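Local coordinates for DNA/pantothenate metabolism flavoprotein (Streptomyces sparsogenes DSM 40356, PDB 7CFU) that probably catalyses the FMN-dependent oxidative decarboxylation of cysteine in natural-product biosynthesis, with the flavin bound between subunits of a dodecamer, at residues A91-D100 with V123-P134; A109-H117 with V151-R159. All blocks are in the same frame, centred on the assembly; numbering follows the deposited sequence.

Interaction 1: A91-D100 with V123-P134; sequences AHVALGAWAD and VLTATVLAAECP. With FMN (flavin mononucleotide), chain B.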
loop_
_atom_site.group_PDB
_atom_site.type_symbol
_atom_site.label_atom_id
_atom_site.label_comp_id
_atom_site.label_asym_id
_atom_site.label_seq_id
_atom_site.Cartn_x
_atom_site.Cartn_y
_atom_site.Cartn_z
ATOM N N ALA A 91 12.687 11.682 22.532
ATOM C CA ALA A 91 13.914 11.989 21.803
ATOM C C ALA A 91 14.497 13.334 22.217
ATOM O O ALA A 91 15.705 13.448 22.452
ATOM C CB ALA A 91 13.657 11.954 20.295
ATOM N N HIS A 92 13.656 14.357 22.352
ATOM C CA HIS A 92 14.191 15.690 22.602
ATOM C C HIS A 92 14.793 15.799 24.002
ATOM O O HIS A 92 15.811 16.476 24.191
ATOM C CB HIS A 92 13.099 16.736 22.380
ATOM C CG HIS A 92 11.944 16.608 23.326
ATOM N ND1 HIS A 92 11.246 15.431 23.494
ATOM C CD2 HIS A 92 11.372 17.508 24.158
ATOM C CE1 HIS A 92 10.286 15.616 24.383
ATOM N NE2 HIS A 92 10.342 16.868 24.802
ATOM N N VAL A 93 14.189 15.137 24.992
ATOM C CA VAL A 93 14.735 15.161 26.350
ATOM C C VAL A 93 16.054 14.396 26.413
ATOM O O VAL A 93 17.047 14.878 26.976
ATOM C CB VAL A 93 13.712 14.596 27.352
ATOM C CG1 VAL A 93 14.325 14.482 28.740
ATOM C CG2 VAL A 93 12.443 15.457 27.376
ATOM N N ALA A 94 16.091 13.195 25.828
ATOM C CA ALA A 94 17.309 12.392 25.885
ATOM C C ALA A 94 18.449 13.079 25.146
ATOM O O ALA A 94 19.571 13.164 25.656
ATOM C CB ALA A 94 17.055 10.986 25.329
ATOM N N LEU A 95 18.188 13.575 23.933
ATOM C CA LEU A 95 19.249 14.253 23.191
ATOM C C LEU A 95 19.616 15.585 23.841
ATOM O O LEU A 95 20.795 15.948 23.895
ATOM C CB LEU A 95 18.833 14.455 21.738
ATOM C CG LEU A 95 18.701 13.165 20.939
ATOM C CD1 LEU A 95 17.996 13.437 19.624
ATOM C CD2 LEU A 95 20.073 12.563 20.697
ATOM N N GLY A 96 18.626 16.324 24.344
ATOM C CA GLY A 96 18.921 17.598 24.983
ATOM C C GLY A 96 19.778 17.439 26.228
ATOM O O GLY A 96 20.681 18.240 26.481
ATOM N N ALA A 97 19.515 16.398 27.019
ATOM C CA ALA A 97 20.330 16.165 28.204
ATOM C C ALA A 97 21.712 15.625 27.846
ATOM O O ALA A 97 22.678 15.860 28.580
ATOM C CB ALA A 97 19.615 15.205 29.155
ATOM N N TRP A 98 21.823 14.877 26.748
ATOM C CA TRP A 98 23.104 14.280 26.388
ATOM C C TRP A 98 24.103 15.310 25.867
ATOM O O TRP A 98 25.312 15.160 26.076
ATOM C CB TRP A 98 22.868 13.182 25.356
ATOM C CG TRP A 98 24.105 12.540 24.813
ATOM C CD1 TRP A 98 24.744 11.443 25.317
ATOM C CD2 TRP A 98 24.835 12.923 23.636
ATOM N NE1 TRP A 98 25.829 11.130 24.538
ATOM C CE2 TRP A 98 25.909 12.020 23.499
ATOM C CE3 TRP A 98 24.688 13.940 22.694
ATOM C CZ2 TRP A 98 26.829 12.105 22.453
ATOM C CZ3 TRP A 98 25.606 14.024 21.653
ATOM C CH2 TRP A 98 26.662 13.117 21.546
ATOM N N ALA A 99 23.625 16.369 25.217
ATOM C CA ALA A 99 24.508 17.255 24.469
ATOM C C ALA A 99 25.351 18.108 25.410
ATOM O O ALA A 99 24.838 18.676 26.378
ATOM C CB ALA A 99 23.689 18.150 23.537
ATOM N N ASP A 100 26.659 18.155 25.152
ATOM C CA ASP A 100 27.524 19.138 25.797
ATOM C C ASP A 100 27.680 20.380 24.939
ATOM O O ASP A 100 27.868 21.477 25.471
ATOM C CB ASP A 100 28.905 18.538 26.095
ATOM C CG ASP A 100 28.841 17.361 27.054
ATOM O OD1 ASP A 100 28.069 17.413 28.044
ATOM O OD2 ASP A 100 29.562 16.372 26.803
ATOM N N VAL A 123 11.588 16.916 15.910
ATOM C CA VAL A 123 12.551 16.511 16.933
ATOM C C VAL A 123 13.628 17.578 17.112
ATOM O O VAL A 123 13.972 17.942 18.246
ATOM C CB VAL A 123 13.164 15.135 16.611
ATOM C CG1 VAL A 123 14.305 14.840 17.569
ATOM C CG2 VAL A 123 12.108 14.046 16.734
ATOM N N LEU A 124 14.153 18.118 16.006
ATOM C CA LEU A 124 15.260 19.069 16.108
ATOM C C LEU A 124 14.868 20.292 16.924
ATOM O O LEU A 124 15.550 20.645 17.892
ATOM C CB LEU A 124 15.729 19.505 14.724
ATOM C CG LEU A 124 16.895 20.510 14.762
ATOM C CD1 LEU A 124 18.102 19.905 15.484
ATOM C CD2 LEU A 124 17.278 21.009 13.376
ATOM N N THR A 125 13.758 20.940 16.565
ATOM C CA THR A 125 13.420 22.194 17.227
ATOM C C THR A 125 12.937 21.955 18.650
ATOM O O THR A 125 13.092 22.829 19.508
ATOM C CB THR A 125 12.371 22.966 16.427
ATOM O OG1 THR A 125 11.214 22.147 16.223
ATOM C CG2 THR A 125 12.953 23.397 15.065
ATOM N N ALA A 126 12.382 20.770 18.920
ATOM C CA ALA A 126 12.059 20.399 20.292
ATOM C C ALA A 126 13.324 20.175 21.103
ATOM O O ALA A 126 13.383 20.526 22.287
ATOM C CB ALA A 126 11.193 19.135 20.315
ATOM N N THR A 127 14.343 19.588 20.481
ATOM C CA THR A 127 15.608 19.371 21.170
ATOM C C THR A 127 16.274 20.690 21.547
ATOM O O THR A 127 16.917 20.776 22.600
ATOM C CB THR A 127 16.517 18.509 20.297
ATOM O OG1 THR A 127 15.858 17.259 20.038
ATOM C CG2 THR A 127 17.842 18.240 20.991
ATOM N N VAL A 128 16.120 21.723 20.709
ATOM C CA VAL A 128 16.641 23.050 21.041
ATOM C C VAL A 128 16.083 23.518 22.381
ATOM O O VAL A 128 16.825 23.982 23.258
ATOM C CB VAL A 128 16.304 24.052 19.920
ATOM C CG1 VAL A 128 16.607 25.491 20.362
ATOM C CG2 VAL A 128 17.042 23.711 18.631
ATOM N N LEU A 129 14.771 23.356 22.580
ATOM C CA LEU A 129 14.163 23.800 23.833
ATOM C C LEU A 129 14.678 23.006 25.022
ATOM O O LEU A 129 14.773 23.543 26.131
ATOM C CB LEU A 129 12.638 23.692 23.761
ATOM C CG LEU A 129 11.915 24.629 22.805
ATOM C CD1 LEU A 129 10.409 24.455 22.931
ATOM C CD2 LEU A 129 12.323 26.063 23.092
ATOM N N ALA A 130 15.004 21.729 24.820
ATOM C CA ALA A 130 15.442 20.898 25.928
ATOM C C ALA A 130 16.939 20.985 26.174
ATOM O O ALA A 130 17.391 20.609 27.256
ATOM C CB ALA A 130 15.033 19.444 25.692
ATOM N N ALA A 131 17.715 21.472 25.209
ATOM C CA ALA A 131 19.160 21.537 25.367
ATOM C C ALA A 131 19.555 22.713 26.249
ATOM O O ALA A 131 18.936 23.780 26.208
ATOM C CB ALA A 131 19.846 21.655 24.003
ATOM N N GLU A 132 20.589 22.504 27.070
ATOM C CA GLU A 132 21.137 23.547 27.941
ATOM C C GLU A 132 22.660 23.476 27.838
ATOM O O GLU A 132 23.343 22.987 28.738
ATOM C CB GLU A 132 20.661 23.383 29.381
ATOM C CG GLU A 132 19.272 23.916 29.600
ATOM C CD GLU A 132 18.817 23.813 31.041
ATOM O OE1 GLU A 132 19.145 22.807 31.711
ATOM O OE2 GLU A 132 18.114 24.742 31.493
ATOM N N CYS A 133 23.202 23.990 26.743
ATOM C CA CYS A 133 24.624 23.859 26.472
ATOM C C CYS A 133 25.026 24.944 25.482
ATOM O O CYS A 133 24.157 25.565 24.860
ATOM C CB CYS A 133 24.942 22.462 25.920
ATOM S SG CYS A 133 24.138 22.125 24.340
ATOM N N PRO A 134 26.325 25.219 25.337
ATOM C CA PRO A 134 26.760 26.146 24.279
ATOM C C PRO A 134 26.241 25.691 22.922
ATOM O O PRO A 134 26.370 24.521 22.548
ATOM C CB PRO A 134 28.290 26.072 24.346
ATOM C CG PRO A 134 28.593 25.654 25.752
ATOM C CD PRO A 134 27.453 24.755 26.169
HETATM N N1 FMN B . 6.728 18.648 24.398
HETATM C C2 FMN B . 6.330 19.536 25.371
HETATM O O2 FMN B . 6.411 20.746 25.155
HETATM N N3 FMN B . 5.840 19.064 26.582
HETATM C C4 FMN B . 5.755 17.700 26.829
HETATM O O4 FMN B . 5.329 17.281 27.915
HETATM C C4A FMN B . 6.155 16.804 25.845
HETATM N N5 FMN B . 6.070 15.440 26.066
HETATM C C5A FMN B . 6.459 14.557 25.083
HETATM C C6 FMN B . 6.365 13.190 25.312
HETATM C C7 FMN B . 6.760 12.293 24.324
HETATM C C7M FMN B . 6.665 10.809 24.571
HETATM C C8 FMN B . 7.242 12.762 23.106
HETATM C C8M FMN B . 7.665 11.770 22.059
HETATM C C9 FMN B . 7.342 14.140 22.874
HETATM C C9A FMN B . 6.943 15.039 23.865
HETATM N N10 FMN B . 7.033 16.410 23.658
HETATM C C10 FMN B . 6.640 17.288 24.632
HETATM C "C1'" FMN B . 7.537 16.963 22.359
HETATM C "C2'" FMN B . 6.316 17.288 21.510
HETATM O "O2'" FMN B . 5.578 16.093 21.279
HETATM C "C3'" FMN B . 6.774 17.942 20.205
HETATM O "O3'" FMN B . 7.273 19.238 20.460
HETATM C "C4'" FMN B . 5.647 18.000 19.180
HETATM O "O4'" FMN B . 6.126 18.566 17.974
HETATM C "C5'" FMN B . 4.480 18.830 19.681
HETATM O "O5'" FMN B . 3.429 18.599 18.769
HETATM P P FMN B . 2.001 19.304 18.947
HETATM O O1P FMN B . 1.398 19.579 17.577
HETATM O O2P FMN B . 1.120 18.363 19.742
HETATM O O3P FMN B . 2.174 20.593 19.722
HETATM O O HOH W 1 22.256 20.029 26.918
#

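Interaction 2: A109-H117 with V151-R159; sequences ANFLAKAAH and VQRNVDQLR. With FMN (flavin mononucleotide), chain Y.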
loop_
_atom_site.group_PDB
_atom_site.type_symbol
_atom_site.label_atom_id
_atom_site.label_comp_id
_atom_site.label_asym_id
_atom_site.label_seq_id
_atom_site.Cartn_x
_atom_site.Cartn_y
_atom_site.Cartn_z
ATOM N N ALA A 109 16.861 29.166 6.928
ATOM C CA ALA A 109 16.079 30.307 7.390
ATOM C C ALA A 109 14.880 29.838 8.203
ATOM O O ALA A 109 14.557 30.417 9.245
ATOM C CB ALA A 109 15.628 31.160 6.201
ATOM N N ASN A 110 14.219 28.771 7.743
ATOM C CA ASN A 110 13.106 28.180 8.481
ATOM C C ASN A 110 13.505 27.869 9.919
ATOM O O ASN A 110 12.773 28.190 10.865
ATOM C CB ASN A 110 12.648 26.905 7.768
ATOM C CG ASN A 110 11.382 26.320 8.356
ATOM O OD1 ASN A 110 10.380 27.021 8.547
ATOM N ND2 ASN A 110 11.425 25.019 8.661
ATOM N N PHE A 111 14.671 27.240 10.099
ATOM C CA PHE A 111 15.134 26.914 11.444
ATOM C C PHE A 111 15.293 28.165 12.302
ATOM O O PHE A 111 14.908 28.169 13.480
ATOM C CB PHE A 111 16.459 26.146 11.396
ATOM C CG PHE A 111 17.026 25.897 12.756
ATOM C CD1 PHE A 111 17.954 26.773 13.308
ATOM C CD2 PHE A 111 16.587 24.817 13.518
ATOM C CE1 PHE A 111 18.449 26.565 14.582
ATOM C CE2 PHE A 111 17.086 24.607 14.789
ATOM C CZ PHE A 111 18.015 25.483 15.319
ATOM N N LEU A 112 15.890 29.224 11.743
ATOM C CA LEU A 112 16.057 30.465 12.500
ATOM C C LEU A 112 14.726 30.965 13.025
ATOM O O LEU A 112 14.611 31.357 14.194
ATOM C CB LEU A 112 16.691 31.546 11.629
ATOM C CG LEU A 112 18.085 31.308 11.069
ATOM C CD1 LEU A 112 18.498 32.494 10.212
ATOM C CD2 LEU A 112 19.067 31.075 12.203
ATOM N N ALA A 113 13.697 30.931 12.180
ATOM C CA ALA A 113 12.378 31.384 12.601
ATOM C C ALA A 113 11.837 30.519 13.735
ATOM O O ALA A 113 11.341 31.032 14.744
ATOM C CB ALA A 113 11.431 31.372 11.407
ATOM N N LYS A 114 11.942 29.196 13.599
ATOM C CA LYS A 114 11.394 28.327 14.634
ATOM C C LYS A 114 12.159 28.480 15.946
ATOM O O LYS A 114 11.550 28.601 17.019
ATOM C CB LYS A 114 11.418 26.876 14.153
ATOM C CG LYS A 114 10.432 26.565 13.029
ATOM C CD LYS A 114 10.537 25.092 12.597
ATOM C CE LYS A 114 9.472 24.738 11.552
ATOM N NZ LYS A 114 9.594 23.325 11.104
ATOM N N ALA A 115 13.493 28.499 15.881
ATOM C CA ALA A 115 14.272 28.641 17.106
ATOM C C ALA A 115 14.041 30.006 17.744
ATOM O O ALA A 115 13.905 30.108 18.970
ATOM C CB ALA A 115 15.760 28.423 16.811
ATOM N N ALA A 116 13.935 31.058 16.924
ATOM C CA ALA A 116 13.747 32.394 17.482
ATOM C C ALA A 116 12.414 32.522 18.206
ATOM O O ALA A 116 12.300 33.327 19.133
ATOM C CB ALA A 116 13.851 33.461 16.391
ATOM N N HIS A 117 11.403 31.737 17.822
ATOM C CA HIS A 117 10.072 31.883 18.403
ATOM C C HIS A 117 9.656 30.710 19.284
ATOM O O HIS A 117 8.499 30.660 19.719
ATOM C CB HIS A 117 9.039 32.107 17.299
ATOM C CG HIS A 117 9.281 33.361 16.517
ATOM N ND1 HIS A 117 9.943 33.371 15.305
ATOM C CD2 HIS A 117 9.022 34.655 16.813
ATOM C CE1 HIS A 117 10.046 34.616 14.872
ATOM N NE2 HIS A 117 9.502 35.413 15.771
ATOM N N VAL A 151 13.983 37.571 8.504
ATOM C CA VAL A 151 15.149 36.741 8.807
ATOM C C VAL A 151 16.089 37.459 9.766
ATOM O O VAL A 151 16.570 36.869 10.736
ATOM C CB VAL A 151 15.865 36.314 7.509
ATOM C CG1 VAL A 151 17.183 35.607 7.819
ATOM C CG2 VAL A 151 14.968 35.387 6.708
ATOM N N GLN A 152 16.351 38.753 9.525
ATOM C CA GLN A 152 17.284 39.484 10.383
ATOM C C GLN A 152 16.724 39.691 11.788
ATOM O O GLN A 152 17.489 39.694 12.758
ATOM C CB GLN A 152 17.652 40.825 9.743
ATOM C CG GLN A 152 18.594 40.680 8.546
ATOM C CD GLN A 152 19.774 39.773 8.855
ATOM O OE1 GLN A 152 20.451 39.944 9.869
ATOM N NE2 GLN A 152 20.011 38.786 7.991
ATOM N N ARG A 153 15.406 39.857 11.929
ATOM C CA ARG A 153 14.817 39.856 13.270
ATOM C C ARG A 153 15.106 38.547 13.997
ATOM O O ARG A 153 15.481 38.545 15.177
ATOM C CB ARG A 153 13.307 40.084 13.191
ATOM C CG ARG A 153 12.900 41.525 12.906
ATOM C CD ARG A 153 11.430 41.756 13.177
ATOM N NE ARG A 153 10.552 41.030 12.261
ATOM C CZ ARG A 153 10.179 41.475 11.060
ATOM N NH1 ARG A 153 10.609 42.648 10.608
ATOM N NH2 ARG A 153 9.365 40.749 10.305
ATOM N N ASN A 154 14.990 37.422 13.291
ATOM C CA ASN A 154 15.218 36.136 13.936
ATOM C C ASN A 154 16.675 35.981 14.340
ATOM O O ASN A 154 16.966 35.525 15.454
ATOM C CB ASN A 154 14.784 34.999 13.009
ATOM C CG ASN A 154 13.301 35.036 12.708
ATOM O OD1 ASN A 154 12.501 35.504 13.528
ATOM N ND2 ASN A 154 12.922 34.556 11.526
ATOM N N VAL A 155 17.602 36.384 13.464
ATOM C CA VAL A 155 19.020 36.372 13.820
ATOM C C VAL A 155 19.265 37.193 15.085
ATOM O O VAL A 155 19.904 36.724 16.031
ATOM C CB VAL A 155 19.875 36.881 12.648
ATOM C CG1 VAL A 155 21.321 37.025 13.087
ATOM C CG2 VAL A 155 19.762 35.931 11.450
ATOM N N ASP A 156 18.752 38.430 15.125
ATOM C CA ASP A 156 18.960 39.278 16.295
ATOM C C ASP A 156 18.368 38.638 17.538
ATOM O O ASP A 156 19.005 38.598 18.599
ATOM C CB ASP A 156 18.334 40.659 16.083
ATOM C CG ASP A 156 18.974 41.430 14.937
ATOM O OD1 ASP A 156 20.130 41.126 14.566
ATOM O OD2 ASP A 156 18.306 42.345 14.404
ATOM N N GLN A 157 17.142 38.124 17.422
ATOM C CA GLN A 157 16.482 37.532 18.578
ATOM C C GLN A 157 17.287 36.367 19.133
ATOM O O GLN A 157 17.382 36.197 20.355
ATOM C CB GLN A 157 15.083 37.064 18.202
ATOM C CG GLN A 157 14.349 36.411 19.352
ATOM C CD GLN A 157 14.092 37.387 20.495
ATOM O OE1 GLN A 157 13.119 38.132 20.465
ATOM N NE2 GLN A 157 14.966 37.387 21.498
ATOM N N LEU A 158 17.876 35.556 18.250
ATOM C CA LEU A 158 18.657 34.409 18.707
ATOM C C LEU A 158 19.938 34.848 19.404
ATOM O O LEU A 158 20.357 34.230 20.387
ATOM C CB LEU A 158 18.980 33.486 17.534
ATOM C CG LEU A 158 17.822 32.648 16.999
ATOM C CD1 LEU A 158 18.159 32.076 15.629
ATOM C CD2 LEU A 158 17.516 31.538 17.993
ATOM N N ARG A 159 20.588 35.897 18.891
ATOM C CA ARG A 159 21.777 36.423 19.552
ATOM C C ARG A 159 21.440 36.977 20.932
ATOM O O ARG A 159 22.178 36.749 21.896
ATOM C CB ARG A 159 22.436 37.487 18.675
ATOM C CG ARG A 159 23.179 36.893 17.490
ATOM C CD ARG A 159 23.749 37.965 16.588
ATOM N NE ARG A 159 24.662 37.394 15.602
ATOM C CZ ARG A 159 24.807 37.865 14.369
ATOM N NH1 ARG A 159 24.098 38.915 13.974
ATOM N NH2 ARG A 159 25.657 37.288 13.535
HETATM N N1 FMN Y . 16.442 26.979 2.597
HETATM C C2 FMN Y . 17.359 27.784 3.229
HETATM O O2 FMN Y . 16.973 28.558 4.091
HETATM N N3 FMN Y . 18.699 27.707 2.911
HETATM C C4 FMN Y . 19.123 26.829 1.935
HETATM O O4 FMN Y . 20.317 26.770 1.644
HETATM C C4A FMN Y . 18.196 26.025 1.283
HETATM N N5 FMN Y . 18.602 25.137 0.312
HETATM C C5A FMN Y . 17.679 24.324 -0.313
HETATM C C6 FMN Y . 18.106 23.439 -1.290
HETATM C C7 FMN Y . 17.184 22.620 -1.925
HETATM C C7M FMN Y . 17.650 21.652 -2.983
HETATM C C8 FMN Y . 15.836 22.696 -1.595
HETATM C C8M FMN Y . 14.850 21.802 -2.308
HETATM C C9 FMN Y . 15.403 23.590 -0.618
HETATM C C9A FMN Y . 16.330 24.407 0.022
HETATM N N10 FMN Y . 15.926 25.313 0.992
HETATM C C10 FMN Y . 16.855 26.102 1.626
HETATM C "C1'" FMN Y . 14.490 25.419 1.386
HETATM C "C2'" FMN Y . 14.277 24.581 2.636
HETATM O "O2'" FMN Y . 14.664 23.237 2.391
HETATM C "C3'" FMN Y . 12.823 24.710 3.087
HETATM O "O3'" FMN Y . 12.604 26.013 3.587
HETATM C "C4'" FMN Y . 12.418 23.644 4.117
HETATM O "O4'" FMN Y . 11.051 23.806 4.453
HETATM C "C5'" FMN Y . 13.261 23.744 5.377
HETATM O "O5'" FMN Y . 13.011 22.615 6.191
HETATM P P FMN Y . 13.787 22.414 7.580
HETATM O O1P FMN Y . 12.857 21.745 8.564
HETATM O O2P FMN Y . 15.024 21.635 7.287
HETATM O O3P FMN Y . 14.198 23.739 8.193
HETATM O O HOH W 2 13.684 33.210 9.224
#

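Interaction 1: A91-D100 with V123-P134
With chi1 at 63°, H92 holds its imidazole between its own backbone N and carbonyl carbon, and its CB rests 3.7 Å from A126 CB; across from it T127, chi1 -59°, keeps OG1 beside its backbone N and sets CG2 anti to that N, toward L95 and G96. The two helices, 91-98 and 123-130, belong to a Rossmann-like alpha/beta fold built on a parallel sheet with flavodoxin-like strand order, and both reach L25 of strand 23-28. Their axes come within 8.0 Å at a crossing angle of -51°, a close packing carried by small residues. The CA atoms of G96 and A131 stand just 4.0 Å apart, and A130 CB presses on the carbonyl oxygen of H92, so backbone meets backbone with little side chain between. T127 serves both helices at once: OG1 lies 3.4 Å from H92 CA yet bonds back to V123 O at 2.7 Å, from above the carbonyl plane, while CG2 packs against L95 CB and the backbone of G96. V123 O thus holds two donors, this hydroxyl and T127 N. V123 CG1 meets the methyl of A91 near the N-terminal ends. The imidazole itself lines the FMN pocket, H92 CE1 lying 3.4 Å from FMN N10. C1' of the ribityl chain covers one face and V93 CG2 the other, each offset toward the rim, while the W82 ring meets the imidazole almost perpendicularly. Most protein bonds to this flavin come from a neighbouring subunit, so H92 and A126 add one subunit's share to a site between subunits. At the far end A99 CB packs on C133 SG, and one water bridges the two segments, donating to A99 O at 3.0 Å and accepting from E132 N at 3.0 Å.

Interaction 2: A109-H117 with V151-R159
The H117 imidazole and the N154 carboxamide meet with their planes 89° apart, and the amide OD1 comes obliquely to within 2.9 Å of the ring's CE1, a short contact. H117 rings of two neighbouring subunits pack on this one edge-to-face. ND1 gives its hydrogen to A113 O one turn back, at 2.8 Å and slightly tilted from the ring plane, which fixes the ring's rotation. The amide's ND2 lies against CA and CB of A113; its strongest partner is H117 O of a neighbouring subunit, and it also donates at 2.8 Å to a water that in turn donates to A109 O. N154 is therefore a buried polar knob, seated among L112, A113, A116 and H117. L112 answers it as a knob among V151, N154, V155 and L158. Its CG stands beside the backbone N, chi1 -62°, and from there the two methyls part to reach different residues: CD1 lies alongside V155 CG2 at 3.9 Å, and CD2 meets L158 CD1 at 3.7 Å, the two leucines crossing at about a right angle. L158 CD2 continues onto A115, and Q157 CG touches A116 O. The helix axes approach to 8.8 Å and cross at 47°. At the other end of helix 109-117 the flavin is gripped: A109 N donates to FMN O2 at 2.9 Å, and N110 ND2 to phosphate O3P at 3.1 Å. Reciprocal knobs-into-holes packing thus backs a helix whose N-terminus contributes two hydrogen bonds to the FMN site of a Rossmann-like flavoprotein fold at a subunit interface.

Both interactions are buried helix pairs, and their elements interleave along the chain. Consecutive helices 109-117 and 123-130 join them directly: F111 packs on L124 and V128, and the K114 side chain lies against T125 CG2. Interaction 1 packs more by backbone, through glycine and alanine, whereas interaction 2 interlocks larger side chains and buries an amide. Each borders a different flavin. Interaction 1 supplies a ring and a methyl to an FMN bonded chiefly by a neighbouring subunit; interaction 2 supplies hydrogen bonds to an FMN completed by A120 of another subunit. The two pairs therefore contribute complementary sides of equivalent interfacial sites, and around H117 interaction 2 also joins three subunits.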